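Local structure of ABC transporter, substrate binding protein (Polyamine) (Agrobacterium tumefaciens, 4EUO) at residues T38-L43 / V57-Y63; L73-F78 / V91-V96. The protein binds gamma-aminobutyric acid (GABA) as a periplasmic solute-binding protein and probably delivers it to an ABC transporter for import. The contacts are given in a common frame with arbitrary orientation. Numbering follows the deposited sequence.

Interaction 1 (T38-L43 / V57-Y63)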
loop_
_atom_site.group_PDB
_atom_site.type_symbol
_atom_site.label_atom_id
_atom_site.label_comp_id
_atom_site.label_asym_id
_atom_site.label_seq_id
_atom_site.Cartn_x
_atom_site.Cartn_y
_atom_site.Cartn_z
ATOM N N THR A 38 -7.047 1.580 8.572
ATOM C CA THR A 38 -6.449 2.898 8.523
ATOM C C THR A 38 -7.362 3.833 7.774
ATOM O O THR A 38 -7.795 3.538 6.655
ATOM C CB THR A 38 -5.091 2.836 7.868
ATOM O OG1 THR A 38 -4.287 2.048 8.747
ATOM C CG2 THR A 38 -4.453 4.234 7.658
ATOM N N ASP A 39 -7.613 4.996 8.354
ATOM C CA ASP A 39 -8.494 5.995 7.792
ATOM C C ASP A 39 -7.933 7.328 8.228
ATOM O O ASP A 39 -7.847 7.585 9.436
ATOM C CB ASP A 39 -9.910 5.746 8.323
ATOM C CG ASP A 39 -10.956 6.700 7.797
ATOM O OD1 ASP A 39 -11.953 6.213 7.207
ATOM O OD2 ASP A 39 -10.783 7.922 7.962
ATOM N N TYR A 40 -7.539 8.166 7.265
ATOM C CA TYR A 40 -6.881 9.404 7.606
ATOM C C TYR A 40 -7.807 10.405 8.262
ATOM O O TYR A 40 -7.339 11.189 9.109
ATOM C CB TYR A 40 -6.182 9.988 6.380
ATOM C CG TYR A 40 -5.257 8.991 5.698
ATOM C CD1 TYR A 40 -4.360 8.216 6.434
ATOM C CD2 TYR A 40 -5.242 8.866 4.317
ATOM C CE1 TYR A 40 -3.517 7.293 5.809
ATOM C CE2 TYR A 40 -4.416 7.954 3.682
ATOM C CZ TYR A 40 -3.548 7.179 4.431
ATOM O OH TYR A 40 -2.728 6.248 3.855
ATOM N N GLY A 41 -9.098 10.349 7.930
ATOM C CA GLY A 41 -10.081 11.221 8.585
ATOM C C GLY A 41 -10.226 10.844 10.053
ATOM O O GLY A 41 -10.267 11.730 10.922
ATOM N N LYS A 42 -10.297 9.535 10.355
ATOM C CA LYS A 42 -10.382 9.081 11.750
ATOM C C LYS A 42 -9.086 9.390 12.511
ATOM O O LYS A 42 -9.146 9.715 13.707
ATOM C CB LYS A 42 -10.696 7.589 11.854
ATOM C CG LYS A 42 -12.113 7.273 11.382
ATOM C CD LYS A 42 -12.469 5.822 11.634
ATOM C CE LYS A 42 -13.791 5.454 11.003
ATOM N NZ LYS A 42 -14.439 4.311 11.702
ATOM N N LEU A 43 -7.920 9.301 11.845
ATOM C CA LEU A 43 -6.645 9.624 12.498
ATOM C C LEU A 43 -6.678 11.093 12.894
ATOM O O LEU A 43 -6.412 11.436 14.052
ATOM C CB LEU A 43 -5.467 9.318 11.520
ATOM C CG LEU A 43 -4.070 9.231 12.156
ATOM C CD1 LEU A 43 -3.098 8.412 11.267
ATOM C CD2 LEU A 43 -3.483 10.609 12.460
ATOM N N VAL A 57 0.270 3.356 13.415
ATOM C CA VAL A 57 -0.597 3.197 12.254
ATOM C C VAL A 57 0.252 2.894 11.015
ATOM O O VAL A 57 1.250 3.558 10.750
ATOM C CB VAL A 57 -1.442 4.467 12.012
ATOM C CG1 VAL A 57 -2.494 4.250 10.915
ATOM C CG2 VAL A 57 -2.161 4.945 13.291
ATOM N N ASP A 58 -0.209 1.918 10.248
ATOM C CA ASP A 58 0.380 1.647 8.951
ATOM C C ASP A 58 -0.390 2.529 7.941
ATOM O O ASP A 58 -1.613 2.413 7.783
ATOM C CB ASP A 58 0.220 0.160 8.644
ATOM C CG ASP A 58 0.797 -0.252 7.316
ATOM O OD1 ASP A 58 0.433 0.372 6.300
ATOM O OD2 ASP A 58 1.619 -1.172 7.300
ATOM N N VAL A 59 0.360 3.430 7.290
ATOM C CA VAL A 59 -0.231 4.395 6.358
ATOM C C VAL A 59 0.477 4.330 5.016
ATOM O O VAL A 59 1.558 3.769 4.899
ATOM C CB VAL A 59 -0.135 5.847 6.926
ATOM C CG1 VAL A 59 -0.903 5.989 8.231
ATOM C CG2 VAL A 59 1.321 6.282 7.094
ATOM N N GLU A 60 -0.095 5.008 4.005
ATOM C CA GLU A 60 0.599 5.139 2.732
ATOM C C GLU A 60 1.752 6.121 2.868
ATOM O O GLU A 60 1.620 7.141 3.580
ATOM C CB GLU A 60 -0.397 5.580 1.653
ATOM C CG GLU A 60 -1.322 4.414 1.286
ATOM C CD GLU A 60 -2.705 4.808 0.799
ATOM O OE1 GLU A 60 -3.271 5.814 1.271
ATOM O OE2 GLU A 60 -3.267 4.037 -0.005
ATOM N N GLY A 61 2.859 5.863 2.160
ATOM C CA GLY A 61 4.042 6.709 2.326
ATOM C C GLY A 61 3.866 8.161 1.932
ATOM O O GLY A 61 4.528 9.041 2.512
ATOM N N ASP A 62 3.009 8.452 0.954
ATOM C CA ASP A 62 2.810 9.851 0.571
ATOM C C ASP A 62 2.068 10.618 1.672
ATOM O O ASP A 62 2.371 11.783 1.934
ATOM C CB ASP A 62 2.087 9.952 -0.774
ATOM C CG ASP A 62 0.651 9.490 -0.721
ATOM O OD1 ASP A 62 0.425 8.285 -0.431
ATOM O OD2 ASP A 62 -0.238 10.327 -0.918
ATOM N N TYR A 63 1.106 9.950 2.323
ATOM C CA TYR A 63 0.443 10.544 3.470
ATOM C C TYR A 63 1.475 10.764 4.594
ATOM O O TYR A 63 1.574 11.885 5.144
ATOM C CB TYR A 63 -0.697 9.643 3.963
ATOM C CG TYR A 63 -1.241 10.098 5.297
ATOM C CD1 TYR A 63 -2.241 11.063 5.371
ATOM C CD2 TYR A 63 -0.736 9.576 6.494
ATOM C CE1 TYR A 63 -2.745 11.485 6.605
ATOM C CE2 TYR A 63 -1.234 9.991 7.730
ATOM C CZ TYR A 63 -2.230 10.940 7.772
ATOM O OH TYR A 63 -2.722 11.333 8.999
HETATM O O HOH W 1 -4.996 12.646 8.878
#
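Tyr40 carries this contact with both hydroxyl and ring. Tyr40 OH donates to Glu60 OE1 at 2.7 Å and accepts from Glu60 N at 2.9 Å, so one phenol satisfies a carboxylate oxygen and a backbone amide; Glu60 OE2 is taken by Tyr135. The Tyr40 and Tyr63 rings form an offset stack, centroids 3.9 Å apart and planes at 6°. Water 1 donates to Tyr40 O (2.8 Å) and is hydrogen-bonded to Tyr63 OH (2.6 Å). Thr38 OG1 donates to Asp58 O at 2.9 Å; Asp58 OD1 is hydrogen-bonded to Trp8 NE1, and OD2 to Gln16 NE2 and Ser98 OG. Asp39 OD2 caps helix 40-48, accepting from Lys42 N at 2.9 Å. Val59 CG1 packs at the Tyr40 ring edge, 3.8 Å from CE1; Leu43 CD1 lies 4.1 Å from Val57 CG2, and Leu43 CD2 3.6 Å from Tyr63 OH. Strand 56-60, between parallel 3-6 and antiparallel 215-229 in the mixed sheet, runs into helix 61-67, placing N-cap Glu60 in the GABA pocket of this class D binding protein.

Interaction 2 (L73-F78 / V91-V96); sequences LEKLDF and VTDYSV
This is a loop-to-loop contact in the solute-binding protein fold: segment 73-78, extended through Asp77 and bending at Phe78 (-79/6), lies against a type I beta turn, Thr92 to Ser95, leading into strand 96-107. The CA atoms of Lys75 and Tyr94 are 4.6 Å apart. Asp93 (-65/-19) and Tyr94 (-116/2) form the turn's corner; Thr92 OG1 accepts from Tyr94 N at 3.0 Å, an ST turn, and shares a 2.7 Å hydrogen bond with Ser95 OG. The direct backbone bond is Leu76 N to Asp93 O, 2.8 Å; water 3 (2.6 Å to Leu76 O, 2.8 Å to Asp93 O) and water 2 (2.7 Å to Glu74 O and Tyr94 O) add bridges. Leu76 (m, t) points inward, CD1 3.9 Å from Val96 CG1, and continues onto Met241 and Ile244 of helix 237-247. The Phe78 (chi1 m) ring edge meets Thr92 O (CZ, 3.3 Å) and, just beyond the turn, Val96 CG1 (CE1, 3.7 Å). Solvent-exposed Lys75 has its CA-to-CB bond sideways, but its long chain (m, t, t, m) brings NZ to a salt bridge with Asp93 OD2 and a weak hydrogen bond to Tyr94 OH, both 3.4 Å. At the ring's other end, Tyr94 CD1 lies 3.8 Å from Leu73 CB.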
loop_
_atom_site.group_PDB
_atom_site.type_symbol
_atom_site.label_atom_id
_atom_site.label_comp_id
_atom_site.label_asym_id
_atom_site.label_seq_id
_atom_site.Cartn_x
_atom_site.Cartn_y
_atom_site.Cartn_z
ATOM N N LEU A 73 1.348 13.883 13.640
ATOM C CA LEU A 73 2.237 12.828 14.060
ATOM C C LEU A 73 3.265 13.206 15.093
ATOM O O LEU A 73 3.781 14.323 15.047
ATOM C CB LEU A 73 3.003 12.256 12.820
ATOM C CG LEU A 73 2.119 11.803 11.638
ATOM C CD1 LEU A 73 3.010 11.278 10.485
ATOM C CD2 LEU A 73 1.120 10.705 12.059
ATOM N N GLU A 74 3.669 12.234 15.900
ATOM C CA GLU A 74 4.795 12.422 16.793
ATOM C C GLU A 74 6.046 12.278 15.966
ATOM O O GLU A 74 6.119 11.419 15.060
ATOM C CB GLU A 74 4.838 11.300 17.823
ATOM C CG GLU A 74 3.692 11.306 18.827
ATOM C CD GLU A 74 3.661 12.440 19.835
ATOM O OE1 GLU A 74 4.644 13.211 19.924
ATOM O OE2 GLU A 74 2.611 12.580 20.501
ATOM N N LYS A 75 7.095 13.063 16.308
ATOM C CA LYS A 75 8.382 12.857 15.678
ATOM C C LYS A 75 8.858 11.516 16.206
ATOM O O LYS A 75 8.657 11.186 17.390
ATOM C CB LYS A 75 9.375 13.965 16.090
ATOM C CG LYS A 75 9.233 15.218 15.246
ATOM C CD LYS A 75 10.304 16.254 15.562
ATOM C CE LYS A 75 10.125 17.535 14.783
ATOM N NZ LYS A 75 10.597 17.403 13.379
ATOM N N LEU A 76 9.449 10.692 15.339
ATOM C CA LEU A 76 9.911 9.394 15.808
ATOM C C LEU A 76 11.188 9.524 16.659
ATOM O O LEU A 76 12.012 10.415 16.416
ATOM C CB LEU A 76 10.154 8.411 14.647
ATOM C CG LEU A 76 8.913 7.992 13.837
ATOM C CD1 LEU A 76 9.278 6.853 12.907
ATOM C CD2 LEU A 76 7.739 7.553 14.726
ATOM N N ASP A 77 11.351 8.613 17.606
ATOM C CA ASP A 77 12.536 8.627 18.483
ATOM C C ASP A 77 13.603 7.749 17.834
ATOM O O ASP A 77 13.576 6.522 17.968
ATOM C CB ASP A 77 12.187 8.114 19.888
ATOM C CG ASP A 77 13.324 8.216 20.889
ATOM O OD1 ASP A 77 14.470 8.481 20.461
ATOM O OD2 ASP A 77 13.072 7.988 22.091
ATOM N N PHE A 78 14.541 8.386 17.118
ATOM C CA PHE A 78 15.622 7.664 16.465
ATOM C C PHE A 78 16.776 7.246 17.399
ATOM O O PHE A 78 17.749 6.649 16.939
ATOM C CB PHE A 78 16.091 8.349 15.185
ATOM C CG PHE A 78 15.055 8.272 14.086
ATOM C CD1 PHE A 78 14.843 7.086 13.394
ATOM C CD2 PHE A 78 14.305 9.387 13.740
ATOM C CE1 PHE A 78 13.877 7.013 12.377
ATOM C CE2 PHE A 78 13.354 9.321 12.710
ATOM C CZ PHE A 78 13.162 8.134 12.032
ATOM N N VAL A 91 12.398 6.871 5.178
ATOM C CA VAL A 91 12.656 7.401 6.522
ATOM C C VAL A 91 12.513 8.910 6.483
ATOM O O VAL A 91 13.087 9.578 5.633
ATOM C CB VAL A 91 14.078 6.975 7.006
ATOM C CG1 VAL A 91 14.455 7.669 8.316
ATOM C CG2 VAL A 91 14.177 5.466 7.149
ATOM N N THR A 92 11.655 9.445 7.371
ATOM C CA THR A 92 11.484 10.877 7.582
ATOM C C THR A 92 11.563 11.112 9.099
ATOM O O THR A 92 11.619 10.166 9.870
ATOM C CB THR A 92 10.155 11.419 7.027
ATOM O OG1 THR A 92 9.092 11.100 7.937
ATOM C CG2 THR A 92 9.837 10.947 5.606
ATOM N N ASP A 93 11.452 12.381 9.526
ATOM C CA ASP A 93 11.436 12.667 10.976
ATOM C C ASP A 93 10.205 12.067 11.674
ATOM O O ASP A 93 10.198 11.910 12.908
ATOM C CB ASP A 93 11.398 14.187 11.198
ATOM C CG ASP A 93 12.725 14.893 10.964
ATOM O OD1 ASP A 93 13.730 14.200 10.702
ATOM O OD2 ASP A 93 12.742 16.137 11.008
ATOM N N TYR A 94 9.152 11.749 10.884
ATOM C CA TYR A 94 7.884 11.253 11.420
ATOM C C TYR A 94 7.521 9.829 10.993
ATOM O O TYR A 94 6.420 9.367 11.315
ATOM C CB TYR A 94 6.749 12.179 10.969
ATOM C CG TYR A 94 6.917 13.607 11.436
ATOM C CD1 TYR A 94 6.407 14.022 12.665
ATOM C CD2 TYR A 94 7.581 14.547 10.651
ATOM C CE1 TYR A 94 6.529 15.345 13.093
ATOM C CE2 TYR A 94 7.734 15.871 11.080
ATOM C CZ TYR A 94 7.186 16.263 12.294
ATOM O OH TYR A 94 7.306 17.560 12.744
ATOM N N SER A 95 8.368 9.153 10.224
ATOM C CA SER A 95 7.957 7.863 9.668
ATOM C C SER A 95 9.121 7.010 9.234
ATOM O O SER A 95 10.219 7.523 8.966
ATOM C CB SER A 95 7.074 8.121 8.438
ATOM O OG SER A 95 7.797 8.784 7.401
ATOM N N VAL A 96 8.890 5.715 9.156
ATOM C CA VAL A 96 9.812 4.770 8.561
ATOM C C VAL A 96 8.965 3.832 7.701
ATOM O O VAL A 96 7.742 3.705 7.910
ATOM C CB VAL A 96 10.646 3.981 9.581
ATOM C CG1 VAL A 96 11.588 4.917 10.364
ATOM C CG2 VAL A 96 9.767 3.170 10.513
HETATM O O HOH W 2 4.901 9.474 13.575
HETATM O O HOH W 3 12.404 12.277 14.617
#

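In the fold
The two contacts follow one another along the chain, with helix 61-67 leading from interaction 1 toward interaction 2. Their centres are 14 Å apart and their nearest atoms about 5 Å, so they do not touch; strand 215-229 joins them. Val229 is met by Val57 from one contact and by Leu73 and Ser95 from the other, and Ala64 and Ala67 of helix 61-67 receive Ser95 and Leu73. Only interaction 1 reaches the ligand: the Glu60 side chain is about 4 Å from GABA, whereas in interaction 2 the Ser95 side chain is still about 13 Å away. Interaction 1 thus contributes Glu60 to the pocket; its centre is 10 Å from the chain's centre, against 19 Å for interaction 2.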